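PDB 7NG2: zinc finger (CCCH type) motif-containing protein from Toxoplasma gondii, which probably reads N6-methyladenosine in mRNA through the YTH domain modelled here, linking that mark to mRNA cleavage and polyadenylation. Local coordinates for residues Asn22-Ser25 / Asn26-Thr29; Gly88-Gln91 / Leu92-Gly95; Gly140-Leu143 / Cys144-Ser148. All coordinates share one frame; numbering follows the deposited sequence.

All three contacts are local and join residues within a few positions of each other in the YTH domain. Interaction 1 is the first part of helix 24-33, at the surface. Interaction 2 is a 3-10 turn in the loop between strands 67-74 and 98-109, also at the surface. Their centres are 14 Å apart and they do not touch. Interaction 3 is part of helix 137-149, about 30 Å from interaction 2, centre to centre, and across the chain's centre. It is partly buried, with apolar side chains on the sheet. Both helical contacts use i to i+4 bonds and lay a ring face over a carbonyl oxygen. The turn uses i to i+3 bonds and a guanidinium over V90.

Interaction 1. Residues Asn22-Ser25 / Asn26-Thr29; sequences NRMS and NIYT
S25 O accepts the backbone N-H of T29 at 3.0 Å, and T29 OG1 lies 3.1 Å from S25 O as well. This is the first part of helix 24-33 of the YTH domain, with R23 at the N-cap position. One residue earlier the helical bond runs from Y28 N to M24 O at 3.0 Å, with an angle of 160° at the hydrogen. R23 O takes a weak bond from N26 N and a hydrogen bond from S21 OG, at the end of strand 14-21.

The Y28 ring lies beside the first turn. M24 O sits 3.4 Å above one ring face, toward the rim. M24 bends at chi2 (-58°) and again at chi3 (-65°), which brings its methyl group back to the hydroxyl end of the ring. M24 also touches A62 of strand 55-62, and I27 packs on F60 there.

The N26 amide lies beside the R23 stem and meets S21 and W87 outside the contact. A bound isopropanol lies about 4 Å from the N26 side chain. It probably comes from the crystallisation liquor, but such molecules often mark pockets. With W87 beside N26, its place is consistent with the aromatic cage in which YTH domains hold the methylated base. The apo structure does not establish this. On the R23 side, the amide nitrogen N26 ND2 rests 3.7 Å from R23 CB.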
loop_
_atom_site.group_PDB
_atom_site.type_symbol
_atom_site.label_atom_id
_atom_site.label_comp_id
_atom_site.label_asym_id
_atom_site.label_seq_id
_atom_site.Cartn_x
_atom_site.Cartn_y
_atom_site.Cartn_z
ATOM N N ASN A 22 -9.107 -5.383 -6.524
ATOM C CA ASN A 22 -10.408 -5.483 -7.175
ATOM C C ASN A 22 -11.525 -5.813 -6.191
ATOM O O ASN A 22 -12.685 -5.487 -6.462
ATOM C CB ASN A 22 -10.375 -6.455 -8.360
ATOM C CG ASN A 22 -10.332 -7.907 -7.933
ATOM O OD1 ASN A 22 -9.598 -8.276 -7.017
ATOM N ND2 ASN A 22 -11.123 -8.743 -8.601
ATOM N N ARG A 23 -11.203 -6.414 -5.046
ATOM C CA ARG A 23 -12.204 -6.899 -4.109
ATOM C C ARG A 23 -11.939 -6.278 -2.748
ATOM O O ARG A 23 -10.819 -6.366 -2.237
ATOM C CB ARG A 23 -12.115 -8.423 -3.973
ATOM C CG ARG A 23 -12.536 -9.201 -5.207
ATOM C CD ARG A 23 -12.527 -10.698 -4.927
ATOM N NE ARG A 23 -13.027 -11.470 -6.059
ATOM C CZ ARG A 23 -14.271 -11.928 -6.156
ATOM N NH1 ARG A 23 -15.143 -11.692 -5.186
ATOM N NH2 ARG A 23 -14.643 -12.621 -7.224
ATOM N N MET A 24 -12.968 -5.665 -2.159
ATOM C CA MET A 24 -12.861 -5.240 -0.768
ATOM C C MET A 24 -12.564 -6.414 0.151
ATOM O O MET A 24 -11.851 -6.253 1.147
ATOM C CB MET A 24 -14.140 -4.533 -0.313
ATOM C CG MET A 24 -14.183 -3.054 -0.634
ATOM S SD MET A 24 -12.815 -2.100 0.059
ATOM C CE MET A 24 -13.099 -2.244 1.817
ATOM N N SER A 25 -13.081 -7.604 -0.179
ATOM C CA SER A 25 -12.828 -8.782 0.643
ATOM C C SER A 25 -11.340 -9.087 0.743
ATOM O O SER A 25 -10.879 -9.587 1.776
ATOM C CB SER A 25 -13.607 -9.990 0.108
ATOM O OG SER A 25 -13.189 -10.362 -1.195
ATOM N N ASN A 26 -10.570 -8.779 -0.300
ATOM C CA ASN A 26 -9.126 -8.973 -0.210
ATOM C C ASN A 26 -8.492 -7.990 0.774
ATOM O O ASN A 26 -7.548 -8.346 1.492
ATOM C CB ASN A 26 -8.486 -8.865 -1.595
ATOM C CG ASN A 26 -8.837 -10.039 -2.489
ATOM O OD1 ASN A 26 -9.215 -11.108 -2.010
ATOM N ND2 ASN A 26 -8.706 -9.847 -3.792
ATOM N N ILE A 27 -8.991 -6.750 0.808
ATOM C CA ILE A 27 -8.538 -5.781 1.805
ATOM C C ILE A 27 -8.836 -6.288 3.208
ATOM O O ILE A 27 -7.989 -6.216 4.108
ATOM C CB ILE A 27 -9.187 -4.407 1.551
ATOM C CG1 ILE A 27 -8.820 -3.886 0.161
ATOM C CG2 ILE A 27 -8.773 -3.415 2.640
ATOM C CD1 ILE A 27 -7.354 -3.580 -0.004
ATOM N N TYR A 28 -10.046 -6.814 3.416
ATOM C CA TYR A 28 -10.410 -7.333 4.730
ATOM C C TYR A 28 -9.477 -8.463 5.144
ATOM O O TYR A 28 -9.007 -8.503 6.286
ATOM C CB TYR A 28 -11.861 -7.813 4.730
ATOM C CG TYR A 28 -12.867 -6.741 4.391
ATOM C CD1 TYR A 28 -12.638 -5.409 4.711
ATOM C CD2 TYR A 28 -14.052 -7.065 3.738
ATOM C CE1 TYR A 28 -13.568 -4.429 4.397
ATOM C CE2 TYR A 28 -14.983 -6.094 3.420
ATOM C CZ TYR A 28 -14.735 -4.779 3.749
ATOM O OH TYR A 28 -15.660 -3.813 3.428
ATOM N N THR A 29 -9.183 -9.378 4.221
ATOM C CA THR A 29 -8.242 -10.454 4.510
ATOM C C THR A 29 -6.863 -9.901 4.850
ATOM O O THR A 29 -6.191 -10.394 5.764
ATOM C CB THR A 29 -8.175 -11.398 3.311
ATOM O OG1 THR A 29 -9.458 -12.012 3.128
ATOM C CG2 THR A 29 -7.131 -12.473 3.525
#

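Interaction 2. Residues Gly88-Gln91 / Leu92-Gly95; sequences GPVQ and LRLG
A short 3-10 turn, 89-92, forms this contact in the loop of the YTH domain between strands 67-74 and 98-109. After the bond from Q91 N to G88 O, three more backbone bonds of the i to i+3 kind join the two halves. L92 N donates to P89 O, R93 N to V90 O at 2.9 Å, and L94 N to Q91 O at 3.2 Å. In each of these three the donor stands above the plane of the carbonyl, as is usual in the tight 3-10 winding.

V90 meets two side chains of the second half. R93 bends at chi3 (-99°), and this turns its guanidinium back over the turn. V90 CA then lies 3.7 Å above one guanidinium face, toward the rim, and V90 CG2 is 3.8 Å from R93 NH1. The R93 and V90 side chains cross at about a right angle. The other methyl, V90 CG1, packs 4.1 Å from L94 CD1.

One water bridges Q91 and G95. It accepts from Q91 NE2 at 2.8 Å. It lies 2.7 Å from Q91 O and 2.6 Å from G95 O, placed to donate to either; other acceptors compete for its protons. The Q91 amide is fixed further by NE2 to N97 OD1 and by a weak bond from W87 N to OE1.

Beyond the turn, G95 makes backbone bonds with T38 and L94 touches A37. The loop is thus tied to the link between strand 35-36 and helix 40-52. Residues 22-29 do not touch the turn itself; helix 24-33 meets the loop at W87, through N26 and T29.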
loop_
_atom_site.group_PDB
_atom_site.type_symbol
_atom_site.label_atom_id
_atom_site.label_comp_id
_atom_site.label_asym_id
_atom_site.label_seq_id
_atom_site.Cartn_x
_atom_site.Cartn_y
_atom_site.Cartn_z
ATOM N N GLY A 88 -6.907 -17.842 -2.942
ATOM C CA GLY A 88 -7.594 -18.679 -3.893
ATOM C C GLY A 88 -6.838 -18.748 -5.203
ATOM O O GLY A 88 -5.645 -18.445 -5.273
ATOM N N PRO A 89 -7.531 -19.144 -6.273
ATOM C CA PRO A 89 -6.838 -19.426 -7.545
ATOM C C PRO A 89 -6.030 -18.269 -8.116
ATOM O O PRO A 89 -5.079 -18.513 -8.871
ATOM C CB PRO A 89 -7.984 -19.843 -8.475
ATOM C CG PRO A 89 -9.019 -20.405 -7.550
ATOM C CD PRO A 89 -8.946 -19.549 -6.311
ATOM N N VAL A 90 -6.380 -17.019 -7.801
ATOM C CA VAL A 90 -5.567 -15.890 -8.251
ATOM C C VAL A 90 -4.134 -15.983 -7.735
ATOM O O VAL A 90 -3.224 -15.394 -8.329
ATOM C CB VAL A 90 -6.244 -14.546 -7.895
ATOM C CG1 VAL A 90 -6.104 -14.264 -6.416
ATOM C CG2 VAL A 90 -5.644 -13.407 -8.718
ATOM N N GLN A 91 -3.911 -16.732 -6.650
ATOM C CA GLN A 91 -2.558 -16.957 -6.143
ATOM C C GLN A 91 -1.614 -17.394 -7.258
ATOM O O GLN A 91 -0.442 -17.001 -7.283
ATOM C CB GLN A 91 -2.621 -18.016 -5.040
ATOM C CG GLN A 91 -1.416 -18.102 -4.136
ATOM C CD GLN A 91 -1.440 -17.061 -3.039
ATOM O OE1 GLN A 91 -2.267 -17.113 -2.116
ATOM N NE2 GLN A 91 -0.532 -16.107 -3.129
ATOM N N LEU A 92 -2.120 -18.184 -8.211
ATOM C CA LEU A 92 -1.296 -18.715 -9.290
ATOM C C LEU A 92 -0.780 -17.644 -10.244
ATOM O O LEU A 92 0.187 -17.897 -10.969
ATOM C CB LEU A 92 -2.086 -19.770 -10.068
ATOM C CG LEU A 92 -2.565 -20.988 -9.272
ATOM C CD1 LEU A 92 -3.693 -21.709 -9.999
ATOM C CD2 LEU A 92 -1.403 -21.931 -9.040
ATOM N N ARG A 93 -1.400 -16.463 -10.276
ATOM C CA ARG A 93 -0.969 -15.383 -11.158
ATOM C C ARG A 93 -0.296 -14.244 -10.409
ATOM O O ARG A 93 -0.136 -13.152 -10.965
ATOM C CB ARG A 93 -2.139 -14.852 -11.987
ATOM C CG ARG A 93 -2.676 -15.850 -12.994
ATOM C CD ARG A 93 -4.064 -15.461 -13.478
ATOM N NE ARG A 93 -5.108 -16.206 -12.782
ATOM C CZ ARG A 93 -6.178 -15.647 -12.227
ATOM N NH1 ARG A 93 -6.350 -14.334 -12.291
ATOM N NH2 ARG A 93 -7.079 -16.401 -11.611
ATOM N N LEU A 94 0.095 -14.467 -9.161
ATOM C CA LEU A 94 0.715 -13.444 -8.341
ATOM C C LEU A 94 2.087 -13.920 -7.887
ATOM O O LEU A 94 2.404 -15.107 -7.951
ATOM C CB LEU A 94 -0.142 -13.157 -7.103
ATOM C CG LEU A 94 -1.547 -12.619 -7.381
ATOM C CD1 LEU A 94 -2.396 -12.640 -6.113
ATOM C CD2 LEU A 94 -1.457 -11.211 -7.938
ATOM N N GLY A 95 2.903 -12.980 -7.429
ATOM C CA GLY A 95 4.078 -13.329 -6.660
ATOM C C GLY A 95 3.676 -13.918 -5.315
ATOM O O GLY A 95 2.501 -14.035 -4.971
HETATM O O HOH W 1 1.217 -16.309 -5.286
#

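Interaction 3. Residues Gly140-Leu143 / Cys144-Ser148; sequences GSLL and CTWMS
One face of the W146 indole lies against L142. L142 O is 3.0 Å above the plane, offset toward the rim. Over the same face, L142 CB sits 3.9 Å from the centroid of the six-membered ring and 14° off its normal, a CH-pi contact. L142 CD1 and CD2 reach past it to the outer carbons of the indole. L143 CD2 comes to 4.3 Å from W146 CE3. With CG beside the backbone N (chi1 -68°), the indole is folded back along the helix toward L142.

This is helix 137-149 of the YTH domain, packed on the mixed sheet. L143 packs on L59 and on L113 and L126 of the loops; M147 touches F68 and F71. The backbone holds regular i to i+4 bonds, among them W146 N to L142 O at 2.8 Å, with an angle of 170° at the hydrogen.

Polar groups line another side. A water lies 2.8 Å from T145 OG1. In one of two S141 conformers it also lies 2.6 Å from S141 OG, a doubtful bridge. C144 O accepts from S148 N. A second bond, from S148 OG on the opposite face of the carbonyl plane, rests on one of two conformers and is doubtful.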
loop_
_atom_site.group_PDB
_atom_site.type_symbol
_atom_site.label_atom_id
_atom_site.label_comp_id
_atom_site.label_asym_id
_atom_site.label_seq_id
_atom_site.Cartn_x
_atom_site.Cartn_y
_atom_site.Cartn_z
ATOM N N GLY A 140 3.815 11.382 -1.082
ATOM C CA GLY A 140 3.522 10.186 -0.305
ATOM C C GLY A 140 3.447 10.474 1.177
ATOM O O GLY A 140 2.535 10.015 1.871
ATOM N N SER A 141 4.404 11.249 1.688
ATOM C CA SER A 141 4.396 11.593 3.102
ATOM C C SER A 141 3.125 12.349 3.472
ATOM O O SER A 141 2.507 12.074 4.505
ATOM C CB SER A 141 5.642 12.417 3.430
ATOM O OG SER A 141 5.607 12.881 4.765
ATOM N N LEU A 142 2.713 13.298 2.629
ATOM C CA LEU A 142 1.510 14.069 2.911
ATOM C C LEU A 142 0.254 13.209 2.841
ATOM O O LEU A 142 -0.643 13.358 3.676
ATOM C CB LEU A 142 1.425 15.258 1.957
ATOM C CG LEU A 142 2.327 16.422 2.387
ATOM C CD1 LEU A 142 2.327 17.518 1.345
ATOM C CD2 LEU A 142 1.877 16.949 3.738
ATOM N N LEU A 143 0.177 12.287 1.876
ATOM C CA LEU A 143 -0.981 11.400 1.820
ATOM C C LEU A 143 -1.092 10.576 3.091
ATOM O O LEU A 143 -2.178 10.420 3.658
ATOM C CB LEU A 143 -0.894 10.480 0.602
ATOM C CG LEU A 143 -1.015 11.147 -0.771
ATOM C CD1 LEU A 143 -0.773 10.125 -1.864
ATOM C CD2 LEU A 143 -2.374 11.789 -0.952
ATOM N N CYS A 144 0.039 10.094 3.597
ATOM C CA CYS A 144 0.009 9.294 4.814
ATOM C C CYS A 144 -0.326 10.174 6.024
ATOM O O CYS A 144 -1.098 9.768 6.897
ATOM C CB CYS A 144 1.356 8.590 4.972
ATOM S SG CYS A 144 1.557 7.215 3.815
ATOM N N THR A 145 0.195 11.410 6.059
ATOM C CA THR A 145 -0.169 12.345 7.128
ATOM C C THR A 145 -1.663 12.645 7.113
ATOM O O THR A 145 -2.341 12.565 8.147
ATOM C CB THR A 145 0.637 13.640 7.002
ATOM O OG1 THR A 145 2.019 13.356 7.235
ATOM C CG2 THR A 145 0.143 14.681 8.024
ATOM N N TRP A 146 -2.202 12.980 5.939
ATOM C CA TRP A 146 -3.622 13.309 5.854
ATOM C C TRP A 146 -4.498 12.111 6.217
ATOM O O TRP A 146 -5.518 12.268 6.901
ATOM C CB TRP A 146 -3.961 13.860 4.470
ATOM C CG TRP A 146 -3.333 15.198 4.224
ATOM C CD1 TRP A 146 -3.128 16.202 5.144
ATOM C CD2 TRP A 146 -2.823 15.691 2.979
ATOM N NE1 TRP A 146 -2.526 17.282 4.541
ATOM C CE2 TRP A 146 -2.327 16.993 3.214
ATOM C CE3 TRP A 146 -2.730 15.156 1.688
ATOM C CZ2 TRP A 146 -1.756 17.766 2.208
ATOM C CZ3 TRP A 146 -2.161 15.930 0.689
ATOM C CH2 TRP A 146 -1.679 17.218 0.955
ATOM N N MET A 147 -4.109 10.904 5.789
ATOM C CA MET A 147 -4.844 9.708 6.204
ATOM C C MET A 147 -4.769 9.520 7.713
ATOM O O MET A 147 -5.779 9.218 8.365
ATOM C CB MET A 147 -4.307 8.463 5.490
ATOM C CG MET A 147 -4.739 8.348 4.041
ATOM S SD MET A 147 -4.450 6.706 3.349
ATOM C CE MET A 147 -3.037 6.990 2.315
ATOM N N SER A 148 -3.575 9.680 8.287
ATOM C CA SER A 148 -3.418 9.454 9.718
ATOM C C SER A 148 -4.283 10.403 10.537
ATOM O O SER A 148 -4.765 10.021 11.611
ATOM C CB SER A 148 -1.950 9.575 10.114
ATOM O OG SER A 148 -1.197 8.539 9.525
HETATM O O HOH W 2 4.088 14.731 5.876
#